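Local coordinates for uncharacterized protein A6V7T0 (Pseudomonas aeruginosa, PDB 3K12), which is of unknown function but belongs to the YjgF-like Endoribonuclease L-PSP family of small alpha/beta proteins, here assembled from three chains, at residues Arg40-Leu43 with Glu44-Arg48. Residues are numbered along the deposited sequence; the frame is centred on the assembly and turned at random. Where two conformers were deposited one is given.
Sequences RQIL and ENIDR
Glu-44 takes up the helical ladder from Arg-40: its N donates to Arg-40 O at 2.8 Å, and its CB rests on the same carbonyl oxygen. With CG anti to the backbone N (chi1 177°), the extended side chain runs outward from the helix. One residue on, Asn-45 N bonds to Gln-41 O at 3.0 Å. Both polar atoms of the Asn-45 amide are bonded. OD1 accepts from both NE and NH1 of Arg-48, at 3.1 and 2.9 Å, the two nitrogens approaching tilted out of the amide plane, to the same side of it, while OD1 sits at the guanidinium edge, in its plane; ND2 is bonded to Gln-26. Ile-46 makes the straightest of the four backbone bonds between 40-43 and 44-48, N to Ile-42 O with an N-H...O angle of 170°. Its side chain runs alongside that of Ile-42, pointing the same way, and CD1 meets Ile-42 CG2 at 3.7 Å. Asp-47 N bonds to Leu-43 O, which also receives a water that donates to Asp-47 OD1 at 2.9 Å, while OD2 pairs with Arg-57. Arg-48, in a salt bridge with Glu-6, closes the segment. Ile-42, Leu-43 and Ile-46 pack against strand 106-113, and Leu-43 also reaches Val-79 and Trp-83 of helix 73-83. This is one turn-to-turn step of an amphipathic alpha-helix, its apolar side laid on the mixed beta-sheet of the YjgF-like fold.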
loop_
_atom_site.group_PDB
_atom_site.type_symbol
_atom_site.label_atom_id
_atom_site.label_comp_id
_atom_site.label_asym_id
_atom_site.label_seq_id
_atom_site.Cartn_x
_atom_site.Cartn_y
_atom_site.Cartn_z
ATOM N N ARG D 40 4.578 9.816 16.982
ATOM C CA ARG D 40 4.684 11.269 16.891
ATOM C C ARG D 40 5.853 11.666 15.990
ATOM O O ARG D 40 5.701 12.552 15.161
ATOM C CB ARG D 40 4.980 11.856 18.269
ATOM C CG ARG D 40 3.950 11.590 19.304
ATOM C CD ARG D 40 4.417 11.986 20.750
ATOM N NE ARG D 40 3.262 11.794 21.617
ATOM C CZ ARG D 40 2.165 12.547 21.505
ATOM N NH1 ARG D 40 1.097 12.319 22.246
ATOM N NH2 ARG D 40 2.162 13.537 20.630
ATOM N N GLN D 41 7.008 11.042 16.205
ATOM C CA GLN D 41 8.197 11.317 15.368
ATOM C C GLN D 41 7.889 11.141 13.880
ATOM O O GLN D 41 8.256 11.987 13.052
ATOM C CB GLN D 41 9.375 10.419 15.707
ATOM C CG GLN D 41 10.085 10.731 17.035
ATOM C CD GLN D 41 11.198 9.747 17.285
ATOM O OE1 GLN D 41 12.127 9.625 16.481
ATOM N NE2 GLN D 41 11.096 8.996 18.387
ATOM N N ILE D 42 7.221 10.032 13.558
ATOM C CA ILE D 42 6.880 9.708 12.179
ATOM C C ILE D 42 5.892 10.709 11.619
ATOM O O ILE D 42 6.098 11.229 10.531
ATOM C CB ILE D 42 6.345 8.270 12.081
ATOM C CG1 ILE D 42 7.478 7.257 12.295
ATOM C CG2 ILE D 42 5.633 8.041 10.720
ATOM C CD1 ILE D 42 6.980 5.880 12.653
ATOM N N LEU D 43 4.805 10.991 12.351
ATOM C CA LEU D 43 3.848 11.944 11.863
ATOM C C LEU D 43 4.440 13.334 11.723
ATOM O O LEU D 43 4.065 14.072 10.806
ATOM C CB LEU D 43 2.584 11.970 12.735
ATOM C CG LEU D 43 1.756 10.667 12.665
ATOM C CD1 LEU D 43 0.723 10.672 13.815
ATOM C CD2 LEU D 43 1.031 10.585 11.347
ATOM N N GLU D 44 5.368 13.700 12.631
ATOM C CA GLU D 44 6.013 14.999 12.454
ATOM C C GLU D 44 6.886 15.051 11.200
ATOM O O GLU D 44 6.871 16.066 10.488
ATOM C CB GLU D 44 6.839 15.426 13.656
ATOM C CG GLU D 44 7.526 16.732 13.335
ATOM C CD GLU D 44 8.126 17.405 14.517
ATOM O OE1 GLU D 44 7.901 18.629 14.659
ATOM O OE2 GLU D 44 8.829 16.711 15.276
ATOM N N ASN D 45 7.620 13.980 10.915
ATOM C CA ASN D 45 8.448 13.993 9.707
ATOM C C ASN D 45 7.576 14.013 8.446
ATOM O O ASN D 45 7.881 14.718 7.464
ATOM C CB ASN D 45 9.397 12.797 9.649
ATOM C CG ASN D 45 10.509 13.010 8.620
ATOM O OD1 ASN D 45 11.242 14.020 8.693
ATOM N ND2 ASN D 45 10.641 12.091 7.648
ATOM N N ILE D 46 6.447 13.285 8.469
ATOM C CA ILE D 46 5.476 13.402 7.385
ATOM C C ILE D 46 4.986 14.832 7.195
ATOM O O ILE D 46 4.872 15.332 6.084
ATOM C CB ILE D 46 4.314 12.384 7.565
ATOM C CG1 ILE D 46 4.844 10.950 7.361
ATOM C CG2 ILE D 46 3.171 12.643 6.604
ATOM C CD1 ILE D 46 3.974 9.866 8.024
ATOM N N ASP D 47 4.689 15.488 8.326
ATOM C CA ASP D 47 4.214 16.872 8.300
ATOM C C ASP D 47 5.226 17.778 7.603
ATOM O O ASP D 47 4.867 18.616 6.795
ATOM C CB ASP D 47 3.966 17.385 9.744
ATOM C CG ASP D 47 2.687 18.206 9.865
ATOM O OD1 ASP D 47 1.638 17.761 9.413
ATOM O OD2 ASP D 47 2.706 19.292 10.487
ATOM N N ARG D 48 6.488 17.608 7.985
ATOM C CA ARG D 48 7.592 18.442 7.457
ATOM C C ARG D 48 7.699 18.226 5.960
ATOM O O ARG D 48 7.771 19.178 5.195
ATOM C CB ARG D 48 8.888 18.097 8.144
ATOM C CG ARG D 48 10.103 18.813 7.578
ATOM C CD ARG D 48 11.388 18.323 8.217
ATOM N NE ARG D 48 11.713 16.956 7.835
ATOM C CZ ARG D 48 12.252 16.611 6.659
ATOM N NH1 ARG D 48 12.514 15.345 6.406
ATOM N NH2 ARG D 48 12.529 17.518 5.735
HETATM O O HOH W 1 1.468 14.875 9.527
#